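Local coordinates for protein aminotransferase (Bacillus subtilis, PDB 6L1O) that catalyses a pyridoxal-phosphate-dependent amino-group transfer in the biosynthesis of the dipeptide antibiotic bacilysin, at residues 22-27 / 32-37; 329-334 / 338-343; 299-304 / 375-380; 47-52 / 288-293. All blocks are in the same frame, centred on the assembly; numbering follows the deposited sequence.

Interaction 1: 22-27 / 32-37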
loop_
_atom_site.group_PDB
_atom_site.type_symbol
_atom_site.label_atom_id
_atom_site.label_comp_id
_atom_site.label_asym_id
_atom_site.label_seq_id
_atom_site.Cartn_x
_atom_site.Cartn_y
_atom_site.Cartn_z
ATOM N N GLN B 22 -5.896 22.105 -9.081
ATOM C CA GLN B 22 -5.943 22.132 -10.547
ATOM C C GLN B 22 -6.091 23.559 -11.088
ATOM O O GLN B 22 -5.417 23.917 -12.075
ATOM C CB GLN B 22 -7.086 21.250 -11.069
ATOM N N LYS B 23 -6.970 24.355 -10.449
ATOM C CA LYS B 23 -7.132 25.786 -10.790
ATOM C C LYS B 23 -5.826 26.514 -10.582
ATOM O O LYS B 23 -5.527 27.458 -11.332
ATOM C CB LYS B 23 -8.236 26.473 -9.969
ATOM N N VAL B 24 -5.059 26.061 -9.576
ATOM C CA VAL B 24 -3.725 26.587 -9.288
ATOM C C VAL B 24 -2.805 26.424 -10.490
ATOM O O VAL B 24 -2.146 27.387 -10.880
ATOM C CB VAL B 24 -3.112 25.938 -8.019
ATOM C CG1 VAL B 24 -1.584 26.066 -7.964
ATOM C CG2 VAL B 24 -3.746 26.520 -6.766
ATOM N N LYS B 25 -2.755 25.211 -11.057
ATOM C CA LYS B 25 -1.907 24.917 -12.217
ATOM C C LYS B 25 -2.304 25.772 -13.407
ATOM O O LYS B 25 -1.468 26.408 -14.030
ATOM C CB LYS B 25 -1.987 23.431 -12.598
ATOM N N GLU B 26 -3.594 25.821 -13.692
ATOM C CA GLU B 26 -4.109 26.663 -14.780
ATOM C C GLU B 26 -3.791 28.151 -14.574
ATOM O O GLU B 26 -3.665 28.899 -15.525
ATOM C CB GLU B 26 -5.623 26.471 -14.949
ATOM N N MET B 27 -3.676 28.577 -13.320
ATOM C CA MET B 27 -3.246 29.944 -13.006
ATOM C C MET B 27 -1.735 30.096 -13.122
ATOM O O MET B 27 -1.257 31.026 -13.780
ATOM C CB MET B 27 -3.706 30.321 -11.608
ATOM C CG MET B 27 -5.202 30.525 -11.533
ATOM S SD MET B 27 -5.720 31.000 -9.862
ATOM C CE MET B 27 -5.250 32.736 -9.871
ATOM N N ALA B 32 0.654 33.402 -13.068
ATOM C CA ALA B 32 0.499 33.653 -11.622
ATOM C C ALA B 32 1.616 33.012 -10.768
ATOM O O ALA B 32 1.975 31.843 -11.012
ATOM C CB ALA B 32 -0.877 33.156 -11.157
ATOM N N HIS B 33 2.173 33.778 -9.802
ATOM C CA HIS B 33 3.110 33.242 -8.789
ATOM C C HIS B 33 2.332 33.021 -7.489
ATOM O O HIS B 33 2.006 33.973 -6.783
ATOM C CB HIS B 33 4.278 34.197 -8.492
ATOM N N ILE B 34 2.020 31.765 -7.188
ATOM C CA ILE B 34 1.079 31.448 -6.086
ATOM C C ILE B 34 1.825 31.122 -4.797
ATOM O O ILE B 34 2.778 30.367 -4.793
ATOM C CB ILE B 34 0.072 30.351 -6.505
ATOM C CG1 ILE B 34 -0.895 30.933 -7.573
ATOM C CG2 ILE B 34 -0.745 29.882 -5.304
ATOM C CD1 ILE B 34 -1.947 29.985 -8.076
ATOM N N ILE B 35 1.378 31.709 -3.695
ATOM C CA ILE B 35 1.842 31.319 -2.366
ATOM C C ILE B 35 0.840 30.364 -1.739
ATOM O O ILE B 35 -0.308 30.756 -1.470
ATOM C CB ILE B 35 1.936 32.523 -1.444
ATOM C CG1 ILE B 35 3.102 33.393 -1.900
ATOM C CG2 ILE B 35 2.105 32.079 -0.005
ATOM C CD1 ILE B 35 3.350 34.469 -0.912
ATOM N N ASN B 36 1.290 29.145 -1.471
ATOM C CA ASN B 36 0.381 28.062 -1.082
ATOM C C ASN B 36 0.477 27.728 0.435
ATOM O O ASN B 36 1.338 27.005 0.868
ATOM C CB ASN B 36 0.665 26.842 -1.951
ATOM C CG ASN B 36 -0.162 25.632 -1.550
ATOM O OD1 ASN B 36 -1.153 25.739 -0.810
ATOM N ND2 ASN B 36 0.263 24.470 -2.002
ATOM N N LEU B 37 -0.436 28.275 1.209
ATOM C CA LEU B 37 -0.544 27.896 2.610
ATOM C C LEU B 37 -1.734 26.930 2.831
ATOM O O LEU B 37 -2.335 26.927 3.904
ATOM C CB LEU B 37 -0.683 29.116 3.483
ATOM C CG LEU B 37 0.381 30.192 3.284
ATOM C CD1 LEU B 37 0.238 31.289 4.322
ATOM C CD2 LEU B 37 1.797 29.624 3.275
#
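The connection from helix 16-28 into the short strand 35-36, at the protein surface, is where Met27 and Val24, near the C-terminal end of the helix, meet Ala32 and Ile34 on the chain that leads into the strand. One backbone bond closes it: Ala32 N donates to Met27 O at 3.1 Å, with an N-H...O angle of 151°. Beside it, the CB atoms of Met27 and Ala32 are 4.0 Å apart.

Further along, one methyl, Ile34 CD1, makes the rest of the contact. It lies 3.9 Å from Val24 CG1 and 4.0 Å from Met27 CB, and it also approaches the backbone at Val24 O. Ile34 holds CG1 anti to its carbonyl carbon (chi1 -69°) and CD1 fully extended (chi2 -180°), which carries this methyl to the helix between the two side chains. Strand 350-351 and helix 337-348 add to the same apolar patch, with Val351 touching Val24 and Ile34, and Leu345 touching Met27 and Ile34. With one polar bond and otherwise methyl and methylene contacts, the link away from the annotated sites rests on a backbone tie supplemented by dispersion.

Interaction 2: 329-334 / 338-343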
loop_
_atom_site.group_PDB
_atom_site.type_symbol
_atom_site.label_atom_id
_atom_site.label_comp_id
_atom_site.label_asym_id
_atom_site.label_seq_id
_atom_site.Cartn_x
_atom_site.Cartn_y
_atom_site.Cartn_z
ATOM N N GLU B 329 -11.157 32.624 11.281
ATOM C CA GLU B 329 -12.506 33.022 10.856
ATOM C C GLU B 329 -12.451 33.861 9.591
ATOM O O GLU B 329 -11.536 34.677 9.416
ATOM C CB GLU B 329 -13.207 33.790 11.966
ATOM C CG GLU B 329 -13.722 32.919 13.089
ATOM C CD GLU B 329 -14.620 33.719 14.069
ATOM O OE1 GLU B 329 -15.773 34.066 13.703
ATOM O OE2 GLU B 329 -14.175 33.980 15.188
ATOM N N ILE B 330 -13.398 33.646 8.684
ATOM C CA ILE B 330 -13.470 34.431 7.454
ATOM C C ILE B 330 -14.214 35.778 7.755
ATOM O O ILE B 330 -14.849 35.882 8.790
ATOM C CB ILE B 330 -14.146 33.687 6.331
ATOM C CG1 ILE B 330 -15.670 33.590 6.586
ATOM C CG2 ILE B 330 -13.537 32.305 6.170
ATOM C CD1 ILE B 330 -16.392 32.841 5.474
ATOM N N PRO B 331 -14.035 36.806 6.917
ATOM C CA PRO B 331 -14.731 38.074 7.170
ATOM C C PRO B 331 -16.237 37.907 7.041
ATOM O O PRO B 331 -16.703 37.217 6.169
ATOM C CB PRO B 331 -14.220 38.991 6.070
ATOM C CG PRO B 331 -12.914 38.381 5.625
ATOM C CD PRO B 331 -13.142 36.917 5.741
ATOM N N ASN B 332 -16.996 38.545 7.906
ATOM C CA ASN B 332 -18.466 38.316 7.890
ATOM C C ASN B 332 -19.171 38.873 6.655
ATOM O O ASN B 332 -20.355 38.656 6.477
ATOM C CB ASN B 332 -19.129 38.771 9.178
ATOM C CG ASN B 332 -18.577 40.056 9.671
ATOM O OD1 ASN B 332 -18.581 41.058 8.944
ATOM N ND2 ASN B 332 -18.062 40.054 10.885
ATOM N N THR B 333 -18.422 39.546 5.780
ATOM C CA THR B 333 -18.929 39.973 4.493
ATOM C C THR B 333 -18.942 38.846 3.462
ATOM O O THR B 333 -19.468 39.012 2.346
ATOM C CB THR B 333 -18.127 41.186 3.962
ATOM O OG1 THR B 333 -16.750 40.835 3.736
ATOM C CG2 THR B 333 -18.213 42.342 4.949
ATOM N N PHE B 334 -18.334 37.704 3.813
ATOM C CA PHE B 334 -18.382 36.506 2.990
ATOM C C PHE B 334 -19.319 35.518 3.678
ATOM O O PHE B 334 -19.304 35.357 4.923
ATOM C CB PHE B 334 -16.974 35.866 2.845
ATOM C CG PHE B 334 -16.027 36.685 2.037
ATOM C CD1 PHE B 334 -15.808 36.399 0.725
ATOM C CD2 PHE B 334 -15.376 37.763 2.606
ATOM C CE1 PHE B 334 -14.956 37.171 -0.041
ATOM C CE2 PHE B 334 -14.510 38.550 1.845
ATOM C CZ PHE B 334 -14.304 38.252 0.523
ATOM N N HIS B 338 -15.596 28.668 0.993
ATOM C CA HIS B 338 -15.207 28.433 -0.409
ATOM C C HIS B 338 -15.201 29.751 -1.182
ATOM O O HIS B 338 -14.369 29.938 -2.038
ATOM C CB HIS B 338 -16.106 27.413 -1.131
ATOM C CG HIS B 338 -15.568 26.010 -1.149
ATOM N ND1 HIS B 338 -16.209 24.954 -0.520
ATOM C CD2 HIS B 338 -14.454 25.480 -1.716
ATOM C CE1 HIS B 338 -15.519 23.835 -0.708
ATOM N NE2 HIS B 338 -14.438 24.131 -1.412
ATOM N N GLN B 339 -16.126 30.643 -0.841
ATOM C CA GLN B 339 -16.241 31.964 -1.473
ATOM C C GLN B 339 -15.006 32.865 -1.072
ATOM O O GLN B 339 -14.398 33.569 -1.908
ATOM C CB GLN B 339 -17.555 32.580 -0.993
ATOM C CG GLN B 339 -17.879 33.936 -1.506
ATOM C CD GLN B 339 -19.218 34.412 -0.974
ATOM O OE1 GLN B 339 -20.061 33.589 -0.528
ATOM N NE2 GLN B 339 -19.445 35.751 -1.028
ATOM N N PHE B 340 -14.674 32.839 0.206
ATOM C CA PHE B 340 -13.494 33.580 0.718
ATOM C C PHE B 340 -12.165 33.034 0.169
ATOM O O PHE B 340 -11.338 33.824 -0.316
ATOM C CB PHE B 340 -13.470 33.550 2.222
ATOM C CG PHE B 340 -12.308 34.294 2.830
ATOM C CD1 PHE B 340 -12.131 35.646 2.576
ATOM C CD2 PHE B 340 -11.425 33.646 3.660
ATOM C CE1 PHE B 340 -11.063 36.321 3.136
ATOM C CE2 PHE B 340 -10.366 34.307 4.240
ATOM C CZ PHE B 340 -10.188 35.654 3.973
ATOM N N SER B 341 -11.984 31.714 0.199
ATOM C CA SER B 341 -10.751 31.093 -0.342
ATOM C C SER B 341 -10.645 31.322 -1.830
ATOM O O SER B 341 -9.586 31.598 -2.358
ATOM C CB SER B 341 -10.602 29.629 0.041
ATOM O OG SER B 341 -11.627 28.785 -0.483
ATOM N N ASP B 342 -11.748 31.273 -2.534
ATOM C CA ASP B 342 -11.736 31.611 -3.977
ATOM C C ASP B 342 -11.366 33.093 -4.245
ATOM O O ASP B 342 -10.606 33.395 -5.179
ATOM C CB ASP B 342 -13.081 31.282 -4.624
ATOM C CG ASP B 342 -13.231 29.792 -4.983
ATOM O OD1 ASP B 342 -12.226 29.067 -5.091
ATOM O OD2 ASP B 342 -14.386 29.327 -5.180
ATOM N N TYR B 343 -11.887 33.997 -3.417
ATOM C CA TYR B 343 -11.585 35.423 -3.517
ATOM C C TYR B 343 -10.091 35.715 -3.251
ATOM O O TYR B 343 -9.476 36.554 -3.955
ATOM C CB TYR B 343 -12.454 36.217 -2.565
ATOM C CG TYR B 343 -12.329 37.724 -2.745
ATOM C CD1 TYR B 343 -13.236 38.437 -3.570
ATOM C CD2 TYR B 343 -11.331 38.452 -2.072
ATOM C CE1 TYR B 343 -13.123 39.819 -3.732
ATOM C CE2 TYR B 343 -11.211 39.830 -2.252
ATOM C CZ TYR B 343 -12.103 40.507 -3.076
ATOM O OH TYR B 343 -11.953 41.876 -3.216
#
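A type I beta turn from Pro331 to Phe334, closed by Phe334 N to Pro331 O at 2.9 Å, folds the chain after strand 325-329 so that the CA atoms of Phe334 and Phe340, on helix 337-348, come within 6.1 Å. Phe334, Phe340 and Tyr343 then form an aromatic cluster of two T-shaped pairs. In the first, the edge of Phe340 meets the face of Phe334: CD1 of Phe340 stands over the centre of the Phe334 ring, the centroids are 5.1 Å apart and the planes make 68°. In the second, Phe334 supplies the edge, presenting CZ to the face of Tyr343 with the centroids 5.4 Å apart and the planes at a similar tilt. At the rim of Phe334, near its plane, lies CG of Gln339.

Phe340 is also met by Pro331, the first residue of the turn, and by Ile330 just before it. Pro331 CD sits 3.6 Å from the centroid of the Phe340 ring, only 20° off the ring normal, a clear CH-pi contact, while Ile330 CG2 reaches Phe340 CD2 at 3.5 Å. The Phe340 ring comes to these partners with CG anti to its backbone N (chi1 -179°). Val366 of strand 365-369 and Leu389 extend the apolar surroundings of Phe340. No hydrogen bond crosses between the segments; they are joined by ring quadrupole, CH-pi and dispersion contacts, and the steeply inclined ring planes bring C-H edges onto pi faces.

Interaction 3: 299-304 / 375-380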
loop_
_atom_site.group_PDB
_atom_site.type_symbol
_atom_site.label_atom_id
_atom_site.label_comp_id
_atom_site.label_asym_id
_atom_site.label_seq_id
_atom_site.Cartn_x
_atom_site.Cartn_y
_atom_site.Cartn_z
ATOM N N LYS B 299 6.217 26.893 16.112
ATOM C CA LYS B 299 5.717 27.862 17.075
ATOM C C LYS B 299 6.161 29.311 16.716
ATOM O O LYS B 299 5.388 30.246 16.818
ATOM C CB LYS B 299 6.146 27.474 18.502
ATOM C CG LYS B 299 5.723 28.425 19.626
ATOM C CD LYS B 299 4.219 28.650 19.643
ATOM C CE LYS B 299 3.792 29.556 20.818
ATOM N NZ LYS B 299 2.519 30.259 20.521
ATOM N N GLU B 300 7.396 29.461 16.271
ATOM C CA GLU B 300 7.868 30.760 15.837
ATOM C C GLU B 300 7.097 31.270 14.628
ATOM O O GLU B 300 6.785 32.452 14.536
ATOM C CB GLU B 300 9.344 30.689 15.529
ATOM C CG GLU B 300 9.972 31.885 14.843
ATOM C CD GLU B 300 9.908 33.160 15.647
ATOM O OE1 GLU B 300 9.910 33.087 16.910
ATOM O OE2 GLU B 300 9.871 34.255 15.004
ATOM N N ARG B 301 6.809 30.401 13.678
ATOM C CA ARG B 301 6.081 30.789 12.472
ATOM C C ARG B 301 4.678 31.207 12.864
ATOM O O ARG B 301 4.191 32.199 12.393
ATOM C CB ARG B 301 6.035 29.644 11.439
ATOM C CG ARG B 301 7.364 29.408 10.763
ATOM C CD ARG B 301 7.320 28.183 9.881
ATOM N NE ARG B 301 8.622 27.932 9.245
ATOM C CZ ARG B 301 8.865 26.930 8.420
ATOM N NH1 ARG B 301 7.886 26.088 8.052
ATOM N NH2 ARG B 301 10.042 26.821 7.883
ATOM N N ILE B 302 4.050 30.435 13.749
ATOM C CA ILE B 302 2.729 30.734 14.262
ATOM C C ILE B 302 2.687 32.102 14.942
ATOM O O ILE B 302 1.813 32.933 14.635
ATOM C CB ILE B 302 2.258 29.658 15.244
ATOM C CG1 ILE B 302 1.876 28.397 14.462
ATOM C CG2 ILE B 302 1.081 30.159 16.084
ATOM C CD1 ILE B 302 1.759 27.177 15.370
ATOM N N ASP B 303 3.643 32.347 15.815
ATOM C CA ASP B 303 3.735 33.634 16.497
ATOM C C ASP B 303 3.989 34.796 15.535
ATOM O O ASP B 303 3.283 35.824 15.601
ATOM C CB ASP B 303 4.793 33.583 17.574
ATOM C CG ASP B 303 4.394 32.703 18.747
ATOM O OD1 ASP B 303 3.291 32.105 18.746
ATOM O OD2 ASP B 303 5.195 32.591 19.689
ATOM N N PHE B 304 4.975 34.640 14.666
ATOM C CA PHE B 304 5.255 35.613 13.596
ATOM C C PHE B 304 4.040 35.944 12.717
ATOM O O PHE B 304 3.722 37.138 12.488
ATOM C CB PHE B 304 6.365 35.100 12.715
ATOM C CG PHE B 304 6.653 35.960 11.510
ATOM C CD1 PHE B 304 7.353 37.169 11.646
ATOM C CD2 PHE B 304 6.222 35.580 10.249
ATOM C CE1 PHE B 304 7.641 37.947 10.524
ATOM C CE2 PHE B 304 6.474 36.355 9.135
ATOM C CZ PHE B 304 7.201 37.545 9.286
ATOM N N GLU B 375 9.491 34.350 4.779
ATOM C CA GLU B 375 9.207 35.350 3.747
ATOM C C GLU B 375 7.986 34.996 2.866
ATOM O O GLU B 375 7.320 35.893 2.310
ATOM C CB GLU B 375 10.436 35.628 2.913
ATOM C CG GLU B 375 11.542 36.362 3.702
ATOM C CD GLU B 375 11.115 37.732 4.257
ATOM O OE1 GLU B 375 10.390 38.480 3.529
ATOM O OE2 GLU B 375 11.451 38.046 5.457
ATOM N N ASP B 376 7.677 33.719 2.742
ATOM C CA ASP B 376 6.417 33.312 2.110
ATOM C C ASP B 376 5.228 33.677 3.009
ATOM O O ASP B 376 4.229 34.171 2.533
ATOM C CB ASP B 376 6.398 31.806 1.832
ATOM C CG ASP B 376 7.219 31.403 0.604
ATOM O OD1 ASP B 376 7.789 32.283 -0.090
ATOM O OD2 ASP B 376 7.322 30.175 0.351
ATOM N N LEU B 377 5.396 33.492 4.321
ATOM C CA LEU B 377 4.384 33.927 5.265
ATOM C C LEU B 377 4.193 35.448 5.177
ATOM O O LEU B 377 3.056 35.960 5.227
ATOM C CB LEU B 377 4.721 33.491 6.681
ATOM C CG LEU B 377 4.903 31.964 6.920
ATOM C CD1 LEU B 377 5.224 31.647 8.373
ATOM C CD2 LEU B 377 3.641 31.202 6.504
ATOM N N ARG B 378 5.295 36.180 5.017
ATOM C CA ARG B 378 5.204 37.616 4.936
ATOM C C ARG B 378 4.533 38.070 3.671
ATOM O O ARG B 378 3.695 39.003 3.702
ATOM C CB ARG B 378 6.557 38.292 5.074
ATOM C CG ARG B 378 6.429 39.829 5.212
ATOM C CD ARG B 378 7.774 40.526 5.156
ATOM N NE ARG B 378 8.731 39.930 6.096
ATOM C CZ ARG B 378 8.860 40.245 7.381
ATOM N NH1 ARG B 378 8.064 41.146 7.933
ATOM N NH2 ARG B 378 9.798 39.639 8.116
ATOM N N GLU B 379 4.913 37.481 2.568
ATOM C CA GLU B 379 4.377 37.843 1.253
ATOM C C GLU B 379 2.844 37.529 1.147
ATOM O O GLU B 379 2.087 38.309 0.593
ATOM C CB GLU B 379 5.167 37.108 0.167
ATOM C CG GLU B 379 4.760 37.369 -1.278
ATOM C CD GLU B 379 4.904 38.801 -1.741
ATOM O OE1 GLU B 379 5.639 39.603 -1.100
ATOM O OE2 GLU B 379 4.247 39.120 -2.777
ATOM N N PHE B 380 2.407 36.446 1.789
ATOM C CA PHE B 380 0.969 36.142 1.940
ATOM C C PHE B 380 0.230 37.351 2.559
ATOM O O PHE B 380 -0.746 37.879 1.981
ATOM C CB PHE B 380 0.816 34.877 2.834
ATOM C CG PHE B 380 -0.596 34.494 3.117
ATOM C CD1 PHE B 380 -1.283 33.626 2.253
ATOM C CD2 PHE B 380 -1.246 34.962 4.251
ATOM C CE1 PHE B 380 -2.590 33.250 2.522
ATOM C CE2 PHE B 380 -2.555 34.580 4.533
ATOM C CZ PHE B 380 -3.220 33.727 3.676
#
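Phe304 and Arg378 meet with the ring edge directed at a guanidinium face: Phe304 CZ stands 3.5 Å from Arg378 NH2, over the planar group but offset toward its rim. Arg378 CZ and NH2 lie near the Phe304 ring plane, at its edge, and the two planes are 76° apart; this is not a face-on cation-pi stack. Leu377 CB also lies at the Phe304 edge, 4.2 Å from CE2. Leu377 CD1 packs against the aliphatic start of Arg301, 3.8 Å from its CB.

In the second shell, Glu375 helps to place the guanidinium through a salt bridge with Arg378, whose NE makes weak hydrogen bonds to both carboxylate oxygens. A bend at chi3 of Arg378 (-51°) turns the group back toward Phe304. The charged end of Arg301 is held elsewhere, by a salt bridge to Asp43 and a hydrogen bond to Met370 O.

The short helical segments run nearly parallel, their axes 10.8 Å apart at closest approach with a signed crossing angle of -21°. Helix 289-313 continues the interface through Phe305, which touches Leu377, and Leu308, which touches Arg378. From the other helix, Phe380 of 374-385 packs on Leu37, beside strand 35-36.

Interaction 4: 47-52 / 288-293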
loop_
_atom_site.group_PDB
_atom_site.type_symbol
_atom_site.label_atom_id
_atom_site.label_comp_id
_atom_site.label_asym_id
_atom_site.label_seq_id
_atom_site.Cartn_x
_atom_site.Cartn_y
_atom_site.Cartn_z
ATOM N N PRO B 47 15.602 14.814 8.717
ATOM C CA PRO B 47 16.879 14.872 9.382
ATOM C C PRO B 47 17.918 13.904 8.818
ATOM O O PRO B 47 17.604 12.717 8.571
ATOM C CB PRO B 47 16.538 14.533 10.833
ATOM C CG PRO B 47 15.135 14.958 10.976
ATOM C CD PRO B 47 14.513 14.718 9.691
ATOM N N PRO B 48 19.156 14.388 8.626
ATOM C CA PRO B 48 20.194 13.623 7.947
ATOM C C PRO B 48 20.541 12.260 8.580
ATOM O O PRO B 48 20.915 11.357 7.836
ATOM C CB PRO B 48 21.399 14.578 7.895
ATOM C CG PRO B 48 20.979 15.852 8.549
ATOM C CD PRO B 48 19.487 15.833 8.706
ATOM N N HIS B 49 20.373 12.073 9.869
ATOM C CA HIS B 49 20.651 10.761 10.479
ATOM C C HIS B 49 19.640 9.687 10.025
ATOM O O HIS B 49 19.961 8.513 9.934
ATOM C CB HIS B 49 20.735 10.836 11.988
ATOM C CG HIS B 49 19.423 11.125 12.680
ATOM N ND1 HIS B 49 18.859 12.374 12.709
ATOM C CD2 HIS B 49 18.585 10.323 13.391
ATOM C CE1 HIS B 49 17.722 12.341 13.391
ATOM N NE2 HIS B 49 17.529 11.107 13.815
ATOM N N ILE B 50 18.430 10.107 9.662
ATOM C CA ILE B 50 17.434 9.215 9.110
ATOM C C ILE B 50 17.777 8.858 7.661
ATOM O O ILE B 50 17.690 7.712 7.235
ATOM C CB ILE B 50 16.009 9.845 9.217
ATOM C CG1 ILE B 50 15.679 10.051 10.692
ATOM C CG2 ILE B 50 14.963 8.915 8.515
ATOM C CD1 ILE B 50 14.556 10.996 11.059
ATOM N N VAL B 51 18.100 9.858 6.875
ATOM C CA VAL B 51 18.517 9.657 5.526
ATOM C C VAL B 51 19.724 8.714 5.413
ATOM O O VAL B 51 19.731 7.787 4.573
ATOM C CB VAL B 51 18.834 10.974 4.805
ATOM C CG1 VAL B 51 19.317 10.716 3.371
ATOM C CG2 VAL B 51 17.636 11.922 4.816
ATOM N N GLU B 52 20.723 8.933 6.246
ATOM C CA GLU B 52 21.905 8.084 6.249
ATOM C C GLU B 52 21.624 6.661 6.691
ATOM O O GLU B 52 22.267 5.750 6.208
ATOM C CB GLU B 52 23.017 8.660 7.125
ATOM C CG GLU B 52 23.632 9.915 6.536
ATOM C CD GLU B 52 24.150 9.773 5.099
ATOM O OE1 GLU B 52 24.756 8.704 4.733
ATOM O OE2 GLU B 52 23.927 10.750 4.333
ATOM N N PRO B 288 15.399 13.066 20.555
ATOM C CA PRO B 288 14.108 13.802 20.471
ATOM C C PRO B 288 14.267 15.325 20.392
ATOM O O PRO B 288 13.345 15.998 19.979
ATOM C CB PRO B 288 13.370 13.382 21.747
ATOM C CG PRO B 288 14.446 13.037 22.700
ATOM C CD PRO B 288 15.576 12.457 21.887
ATOM N N GLU B 289 15.444 15.860 20.710
ATOM C CA GLU B 289 15.720 17.285 20.519
ATOM C C GLU B 289 15.544 17.755 19.084
ATOM O O GLU B 289 15.244 18.902 18.855
ATOM C CB GLU B 289 17.156 17.658 21.004
ATOM N N HIS B 290 15.692 16.865 18.108
ATOM C CA HIS B 290 15.432 17.219 16.713
ATOM C C HIS B 290 13.946 17.602 16.496
ATOM O O HIS B 290 13.633 18.575 15.838
ATOM C CB HIS B 290 15.795 16.049 15.759
ATOM C CG HIS B 290 17.258 15.800 15.606
ATOM N ND1 HIS B 290 18.080 16.599 14.844
ATOM C CD2 HIS B 290 18.029 14.786 16.047
ATOM C CE1 HIS B 290 19.304 16.112 14.863
ATOM N NE2 HIS B 290 19.299 15.022 15.595
ATOM N N THR B 291 13.052 16.815 17.087
ATOM C CA THR B 291 11.621 17.015 16.963
ATOM C C THR B 291 11.220 18.243 17.817
ATOM O O THR B 291 10.407 18.997 17.394
ATOM C CB THR B 291 10.846 15.756 17.407
ATOM O OG1 THR B 291 11.374 14.598 16.728
ATOM C CG2 THR B 291 9.382 15.842 17.106
ATOM N N GLU B 292 11.832 18.437 18.992
ATOM C CA GLU B 292 11.540 19.610 19.797
ATOM C C GLU B 292 11.958 20.880 19.044
ATOM O O GLU B 292 11.236 21.894 19.072
ATOM C CB GLU B 292 12.222 19.553 21.171
ATOM C CG GLU B 292 11.753 18.439 22.102
ATOM C CD GLU B 292 10.413 18.774 22.738
ATOM O OE1 GLU B 292 10.356 19.762 23.485
ATOM O OE2 GLU B 292 9.405 18.096 22.472
ATOM N N SER B 293 13.108 20.827 18.376
ATOM C CA SER B 293 13.580 21.915 17.562
ATOM C C SER B 293 12.592 22.264 16.423
ATOM O O SER B 293 12.317 23.458 16.153
ATOM C CB SER B 293 14.934 21.586 16.969
ATOM O OG SER B 293 15.500 22.704 16.333
#
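A stacked histidine pair makes this surface contact, joining the first turn of helix 48-57 to the beginning of the long helix 289-313. His49 and His290 carry it: their rings form an offset stack, with centroids 4.8 Å apart and planes 25° from parallel. The overlap is partial. CE1 of His49 lies over one face of the His290 ring, 3.6 Å above its plane and displaced toward the rim. There it is 3.6 Å from His290 CD2 and 3.8 Å from His290 NE2, while His49 ND1 is 3.9 Å from His290 NE2. Relative to the His49 ring the approach is oblique, as expected of two planes that are tilted and offset.

A chi1 of 69° places the His49 ring between its backbone N and carbonyl carbon, the rotamer from which CE1 reaches the His290 face; the two side chains slide past one another in opposite directions. Ile50 CG1 lies over a face of the His49 ring, and the Ile50 side chain continues inward to Ala279 and Ala283 of helix 274-285. Further along helix 48-57, Val51 and Glu52 pack on Ser58 and Leu59 of the second subunit, so this helix also takes part in the dimer interface. The His49 side chain is about 10 Å from that of Phe237, a probable pyridoxal-phosphate binding residue, but the pair does not itself belong to that site. With no hydrogen bond between the segments, attraction across the pair comes from ring stacking, and its strength would probably depend on the protonation of both imidazoles.

Along the chain, interaction 1 closes first, helix 48-57 of interaction 4 follows strand 35-36, and interaction 2 lies nested inside the loop closed by interaction 3. Interaction 4 closes before interaction 3 opens on the same helix 289-313, their centres 23 Å apart; that helix is thus joined to helix 48-57 at its start and to helix 374-385 further along. Interactions 1 and 3 touch directly, strand 35-36 lying against helix 374-385, where Ile35 packs on Glu379. Helix 337-348, which carries part of interaction 2, also borders interaction 1, although the two contacts stay about 7 Å apart at their nearest atoms. Interactions 2 and 4 are the most distant, 38 Å between centres.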